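Local coordinates for protein putative pectin lyase (Geobacillus virus E2, PDB 7CHU) that serves as a trimeric tailspike of a thermophilic bacteriophage, probably recognising and perhaps cleaving polysaccharide on the host cell surface, at residues N318-K332 / G340-T354. Sequence-based numbering, arbitrary orientation.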
loop_
_atom_site.group_PDB
_atom_site.type_symbol
_atom_site.label_atom_id
_atom_site.label_comp_id
_atom_site.label_asym_id
_atom_site.label_seq_id
_atom_site.Cartn_x
_atom_site.Cartn_y
_atom_site.Cartn_z
ATOM N N ASN A 318 -2.556 -1.549 7.462
ATOM C CA ASN A 318 -3.732 -2.192 6.869
ATOM C C ASN A 318 -3.535 -3.708 6.756
ATOM O O ASN A 318 -3.636 -4.317 5.690
ATOM C CB ASN A 318 -4.123 -1.549 5.511
ATOM C CG ASN A 318 -2.923 -1.178 4.621
ATOM O OD1 ASN A 318 -2.171 -0.223 4.900
ATOM N ND2 ASN A 318 -2.767 -1.905 3.518
ATOM N N CYS A 319 -3.243 -4.321 7.900
ATOM C CA CYS A 319 -3.106 -5.766 7.940
ATOM C C CYS A 319 -4.338 -6.398 8.559
ATOM O O CYS A 319 -5.083 -5.773 9.328
ATOM C CB CYS A 319 -1.838 -6.205 8.690
ATOM S SG CYS A 319 -0.279 -5.672 7.912
ATOM N N TYR A 320 -4.531 -7.663 8.208
ATOM C CA TYR A 320 -5.690 -8.458 8.582
ATOM C C TYR A 320 -5.243 -9.545 9.559
ATOM O O TYR A 320 -4.349 -10.343 9.239
ATOM C CB TYR A 320 -6.317 -9.067 7.325
ATOM C CG TYR A 320 -7.226 -10.265 7.550
ATOM C CD1 TYR A 320 -8.377 -10.175 8.334
ATOM C CD2 TYR A 320 -6.932 -11.482 6.953
ATOM C CE1 TYR A 320 -9.206 -11.275 8.520
ATOM C CE2 TYR A 320 -7.735 -12.571 7.126
ATOM C CZ TYR A 320 -8.862 -12.469 7.906
ATOM O OH TYR A 320 -9.618 -13.595 8.047
ATOM N N PHE A 321 -5.848 -9.560 10.747
ATOM C CA PHE A 321 -5.555 -10.539 11.786
ATOM C C PHE A 321 -6.821 -11.314 12.109
ATOM O O PHE A 321 -7.873 -10.704 12.345
ATOM C CB PHE A 321 -5.049 -9.853 13.062
ATOM C CG PHE A 321 -3.670 -9.259 12.927
ATOM C CD1 PHE A 321 -3.496 -7.987 12.369
ATOM C CD2 PHE A 321 -2.554 -9.969 13.361
ATOM C CE1 PHE A 321 -2.222 -7.435 12.230
ATOM C CE2 PHE A 321 -1.267 -9.424 13.238
ATOM C CZ PHE A 321 -1.102 -8.158 12.684
ATOM N N TYR A 322 -6.720 -12.644 12.155
ATOM C CA TYR A 322 -7.896 -13.459 12.444
ATOM C C TYR A 322 -7.496 -14.744 13.157
ATOM O O TYR A 322 -6.541 -15.411 12.745
ATOM C CB TYR A 322 -8.663 -13.777 11.149
ATOM C CG TYR A 322 -9.648 -14.910 11.284
ATOM C CD1 TYR A 322 -10.795 -14.765 12.040
ATOM C CD2 TYR A 322 -9.411 -16.130 10.677
ATOM C CE1 TYR A 322 -11.691 -15.809 12.175
ATOM C CE2 TYR A 322 -10.290 -17.171 10.800
ATOM C CZ TYR A 322 -11.434 -17.006 11.542
ATOM O OH TYR A 322 -12.303 -18.060 11.674
ATOM N N GLN A 323 -8.229 -15.073 14.227
ATOM C CA GLN A 323 -8.176 -16.366 14.902
ATOM C C GLN A 323 -6.804 -16.669 15.512
ATOM O O GLN A 323 -5.977 -17.356 14.898
ATOM C CB GLN A 323 -8.590 -17.474 13.931
ATOM C CG GLN A 323 -9.006 -18.802 14.585
ATOM C CD GLN A 323 -10.439 -18.777 15.141
ATOM O OE1 GLN A 323 -11.042 -17.713 15.280
ATOM N NE2 GLN A 323 -10.965 -19.948 15.498
ATOM N N CYS A 324 -6.552 -16.130 16.717
ATOM C CA CYS A 324 -5.282 -16.317 17.467
ATOM C C CYS A 324 -5.468 -16.732 18.911
ATOM O O CYS A 324 -6.172 -16.068 19.663
ATOM C CB CYS A 324 -4.470 -15.024 17.377
ATOM S SG CYS A 324 -2.926 -15.014 18.308
ATOM N N ASN A 325 -4.808 -17.815 19.305
ATOM C CA ASN A 325 -4.861 -18.269 20.686
ATOM C C ASN A 325 -3.789 -17.579 21.535
ATOM O O ASN A 325 -2.978 -18.239 22.183
ATOM C CB ASN A 325 -4.682 -19.789 20.720
ATOM C CG ASN A 325 -4.875 -20.376 22.101
ATOM O OD1 ASN A 325 -5.533 -19.786 22.960
ATOM N ND2 ASN A 325 -4.304 -21.554 22.323
ATOM N N ASN A 326 -3.834 -16.248 21.562
ATOM C CA ASN A 326 -2.815 -15.405 22.196
ATOM C C ASN A 326 -3.136 -13.951 21.865
ATOM O O ASN A 326 -4.246 -13.653 21.430
ATOM C CB ASN A 326 -1.401 -15.769 21.726
ATOM C CG ASN A 326 -0.334 -15.404 22.749
ATOM O OD1 ASN A 326 0.067 -14.246 22.860
ATOM N ND2 ASN A 326 0.123 -16.397 23.505
ATOM N N ASP A 327 -2.207 -13.033 22.115
ATOM C CA ASP A 327 -2.347 -11.680 21.585
ATOM C C ASP A 327 -2.101 -11.740 20.085
ATOM O O ASP A 327 -1.253 -12.504 19.624
ATOM C CB ASP A 327 -1.354 -10.713 22.232
ATOM C CG ASP A 327 -1.350 -10.803 23.743
ATOM O OD1 ASP A 327 -2.435 -10.687 24.353
ATOM O OD2 ASP A 327 -0.258 -10.985 24.321
ATOM N N PHE A 328 -2.848 -10.964 19.313
ATOM C CA PHE A 328 -2.565 -10.891 17.898
ATOM C C PHE A 328 -1.183 -10.261 17.634
ATOM O O PHE A 328 -0.419 -10.753 16.803
ATOM C CB PHE A 328 -3.602 -9.992 17.188
ATOM C CG PHE A 328 -4.868 -10.700 16.764
ATOM C CD1 PHE A 328 -4.821 -11.828 15.961
ATOM C CD2 PHE A 328 -6.113 -10.212 17.150
ATOM C CE1 PHE A 328 -5.985 -12.468 15.569
ATOM C CE2 PHE A 328 -7.279 -10.848 16.760
ATOM C CZ PHE A 328 -7.213 -11.979 15.969
ATOM N N ILE A 329 -0.872 -9.171 18.346
ATOM C CA ILE A 329 0.432 -8.521 18.256
ATOM C C ILE A 329 0.944 -8.335 19.674
ATOM O O ILE A 329 0.377 -7.550 20.442
ATOM C CB ILE A 329 0.388 -7.162 17.538
ATOM C CG1 ILE A 329 -0.297 -7.262 16.167
ATOM C CG2 ILE A 329 1.825 -6.605 17.363
ATOM C CD1 ILE A 329 -0.463 -5.929 15.481
ATOM N N LYS A 330 2.037 -9.016 20.016
ATOM C CA LYS A 330 2.664 -8.892 21.331
ATOM C C LYS A 330 3.904 -8.021 21.172
ATOM O O LYS A 330 4.877 -8.428 20.529
ATOM C CB LYS A 330 3.011 -10.271 21.877
ATOM C CG LYS A 330 3.380 -10.329 23.323
ATOM C CD LYS A 330 3.861 -11.738 23.678
ATOM C CE LYS A 330 3.265 -12.262 24.971
ATOM N NZ LYS A 330 1.838 -12.736 24.813
ATOM N N VAL A 331 3.851 -6.803 21.709
ATOM C CA VAL A 331 4.868 -5.786 21.445
ATOM C C VAL A 331 5.843 -5.727 22.612
ATOM O O VAL A 331 5.431 -5.662 23.779
ATOM C CB VAL A 331 4.232 -4.401 21.221
ATOM C CG1 VAL A 331 5.318 -3.334 21.002
ATOM C CG2 VAL A 331 3.226 -4.433 20.052
ATOM N N LYS A 332 7.140 -5.700 22.289
ATOM C CA LYS A 332 8.199 -5.356 23.214
ATOM C C LYS A 332 9.089 -4.410 22.420
ATOM O O LYS A 332 10.047 -4.830 21.761
ATOM C CB LYS A 332 8.959 -6.595 23.707
ATOM C CG LYS A 332 10.145 -6.308 24.670
ATOM C CD LYS A 332 10.964 -7.602 24.848
ATOM C CE LYS A 332 12.165 -7.421 25.757
ATOM N NZ LYS A 332 13.217 -6.566 25.153
ATOM N N GLY A 340 -4.796 1.168 10.643
ATOM C CA GLY A 340 -5.765 0.624 9.716
ATOM C C GLY A 340 -5.886 -0.883 9.737
ATOM O O GLY A 340 -6.309 -1.469 8.742
ATOM N N CYS A 341 -5.520 -1.538 10.835
ATOM C CA CYS A 341 -5.611 -2.988 10.858
ATOM C C CYS A 341 -6.973 -3.423 11.379
ATOM O O CYS A 341 -7.649 -2.700 12.111
ATOM C CB CYS A 341 -4.495 -3.596 11.728
ATOM S SG CYS A 341 -2.839 -3.116 11.132
ATOM N N ASP A 342 -7.331 -4.655 11.067
ATOM C CA ASP A 342 -8.540 -5.227 11.625
ATOM C C ASP A 342 -8.204 -6.548 12.293
ATOM O O ASP A 342 -7.426 -7.345 11.756
ATOM C CB ASP A 342 -9.610 -5.422 10.568
ATOM C CG ASP A 342 -10.992 -5.597 11.183
ATOM O OD1 ASP A 342 -11.341 -6.778 11.414
ATOM O OD2 ASP A 342 -11.696 -4.569 11.442
ATOM N N PHE A 343 -8.829 -6.778 13.446
ATOM C CA PHE A 343 -8.553 -7.903 14.327
ATOM C C PHE A 343 -9.854 -8.634 14.614
ATOM O O PHE A 343 -10.836 -8.007 15.027
ATOM C CB PHE A 343 -7.955 -7.425 15.655
ATOM C CG PHE A 343 -6.744 -6.557 15.511
ATOM C CD1 PHE A 343 -5.465 -7.138 15.482
ATOM C CD2 PHE A 343 -6.863 -5.171 15.462
ATOM C CE1 PHE A 343 -4.316 -6.347 15.383
ATOM C CE2 PHE A 343 -5.737 -4.353 15.350
ATOM C CZ PHE A 343 -4.444 -4.941 15.309
ATOM N N TYR A 344 -9.872 -9.945 14.409
ATOM C CA TYR A 344 -11.089 -10.713 14.659
ATOM C C TYR A 344 -10.757 -12.015 15.384
ATOM O O TYR A 344 -10.234 -12.953 14.776
ATOM C CB TYR A 344 -11.841 -10.994 13.357
ATOM C CG TYR A 344 -13.231 -11.523 13.585
ATOM C CD1 TYR A 344 -14.299 -10.655 13.824
ATOM C CD2 TYR A 344 -13.479 -12.887 13.571
ATOM C CE1 TYR A 344 -15.583 -11.148 14.033
ATOM C CE2 TYR A 344 -14.753 -13.383 13.779
ATOM C CZ TYR A 344 -15.800 -12.507 14.005
ATOM O OH TYR A 344 -17.066 -12.991 14.233
ATOM N N ASN A 345 -11.099 -12.068 16.675
ATOM C CA ASN A 345 -11.152 -13.284 17.482
ATOM C C ASN A 345 -9.786 -13.732 17.981
ATOM O O ASN A 345 -9.113 -14.534 17.328
ATOM C CB ASN A 345 -11.819 -14.437 16.731
ATOM C CG ASN A 345 -12.518 -15.392 17.666
ATOM O OD1 ASN A 345 -12.971 -14.993 18.738
ATOM N ND2 ASN A 345 -12.594 -16.658 17.285
ATOM N N CYS A 346 -9.388 -13.253 19.163
ATOM C CA CYS A 346 -8.205 -13.769 19.833
ATOM C C CYS A 346 -8.494 -13.961 21.324
ATOM O O CYS A 346 -9.488 -13.466 21.862
ATOM C CB CYS A 346 -7.012 -12.844 19.649
ATOM S SG CYS A 346 -7.258 -11.210 20.454
ATOM N N THR A 347 -7.618 -14.706 21.981
ATOM C CA THR A 347 -7.779 -14.988 23.399
ATOM C C THR A 347 -7.125 -13.928 24.282
ATOM O O THR A 347 -7.489 -13.819 25.451
ATOM C CB THR A 347 -7.207 -16.379 23.727
ATOM O OG1 THR A 347 -5.792 -16.379 23.535
ATOM C CG2 THR A 347 -7.788 -17.433 22.820
ATOM N N GLY A 348 -6.200 -13.125 23.746
ATOM C CA GLY A 348 -5.586 -12.042 24.499
ATOM C C GLY A 348 -6.028 -10.664 24.047
ATOM O O GLY A 348 -7.187 -10.470 23.668
ATOM N N TYR A 349 -5.119 -9.694 24.079
ATOM C CA TYR A 349 -5.359 -8.384 23.499
ATOM C C TYR A 349 -5.121 -8.422 21.992
ATOM O O TYR A 349 -4.369 -9.261 21.489
ATOM C CB TYR A 349 -4.432 -7.346 24.115
ATOM C CG TYR A 349 -4.530 -7.272 25.614
ATOM C CD1 TYR A 349 -5.516 -6.506 26.212
ATOM C CD2 TYR A 349 -3.614 -7.953 26.440
ATOM C CE1 TYR A 349 -5.610 -6.402 27.598
ATOM C CE2 TYR A 349 -3.698 -7.862 27.838
ATOM C CZ TYR A 349 -4.705 -7.092 28.400
ATOM O OH TYR A 349 -4.817 -6.981 29.767
ATOM N N PHE A 350 -5.765 -7.487 21.276
ATOM C CA PHE A 350 -5.378 -7.255 19.890
ATOM C C PHE A 350 -3.924 -6.814 19.838
ATOM O O PHE A 350 -3.134 -7.346 19.053
ATOM C CB PHE A 350 -6.258 -6.199 19.212
ATOM C CG PHE A 350 -7.719 -6.583 19.097
ATOM C CD1 PHE A 350 -8.122 -7.910 19.165
ATOM C CD2 PHE A 350 -8.687 -5.594 18.920
ATOM C CE1 PHE A 350 -9.463 -8.247 19.069
ATOM C CE2 PHE A 350 -10.033 -5.918 18.810
ATOM C CZ PHE A 350 -10.426 -7.247 18.890
ATOM N N VAL A 351 -3.560 -5.843 20.684
ATOM C CA VAL A 351 -2.207 -5.284 20.763
ATOM C C VAL A 351 -1.822 -5.227 22.236
ATOM O O VAL A 351 -2.442 -4.497 23.020
ATOM C CB VAL A 351 -2.098 -3.882 20.131
ATOM C CG1 VAL A 351 -0.692 -3.336 20.257
ATOM C CG2 VAL A 351 -2.512 -3.879 18.621
ATOM N N ASN A 352 -0.802 -5.997 22.613
ATOM C CA ASN A 352 -0.327 -6.089 23.989
ATOM C C ASN A 352 1.000 -5.341 24.044
ATOM O O ASN A 352 2.019 -5.846 23.574
ATOM C CB ASN A 352 -0.180 -7.546 24.409
ATOM C CG ASN A 352 0.096 -7.704 25.908
ATOM O OD1 ASN A 352 0.247 -6.712 26.623
ATOM N ND2 ASN A 352 0.164 -8.955 26.374
ATOM N N LEU A 353 0.979 -4.126 24.583
ATOM C CA LEU A 353 2.183 -3.315 24.729
ATOM C C LEU A 353 2.852 -3.737 26.042
ATOM O O LEU A 353 2.463 -3.289 27.126
ATOM C CB LEU A 353 1.827 -1.832 24.681
ATOM C CG LEU A 353 1.005 -1.401 23.435
ATOM C CD1 LEU A 353 0.525 0.027 23.500
ATOM C CD2 LEU A 353 1.795 -1.626 22.124
ATOM N N THR A 354 3.844 -4.632 25.949
ATOM C CA THR A 354 4.439 -5.223 27.144
ATOM C C THR A 354 5.630 -4.410 27.655
ATOM O O THR A 354 6.281 -3.665 26.913
ATOM C CB THR A 354 4.894 -6.669 26.895
ATOM O OG1 THR A 354 6.067 -6.681 26.086
ATOM C CG2 THR A 354 3.813 -7.481 26.210
HETATM O O HOH W 1 -10.030 -9.038 10.833
#
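Phe321 and Phe343 run alongside each other into the core from equivalent places on successive coils of a right-handed parallel beta-helix, their planes nearly parallel (23°) but displaced. Phe328 enters the core pointing against Phe343, with Cys346 CB over one face of its ring, 3.7 Å from the centroid, and Phe321 CB over the other. Phe350 completes this aromatic cluster, and Val331 CG2 extends the apolar row to Leu353 CD2, 3.8 Å away. Backbone bonds pair strand 320-324 with 342-346 and 329-331 with 351-353, both in parallel.

At the turn, Asp327 CG lies beside its backbone N (chi1 -49°), which brings the carboxylate to the next coil. Asp327 OD1 takes Tyr349 N on its anti lone pair at 2.9 Å. Asp327 OD2 accepts Asn352 ND2 at 2.9 Å. From the opposite face of the carboxylate, Lys330 NZ forms a salt bridge with Asp327 OD2. Asn345 ND2 donates a hydrogen bond to Gln323 OE1 (2.7 Å). Asp342 is buried against a neighbouring subunit, whose Arg335 and Lys337 form salt bridges with it.

Offset and oblique phenylalanine packing, a carboxylate probably offset in charge by Lys330, and interface ion pairs thus join coil to coil and chain to chain.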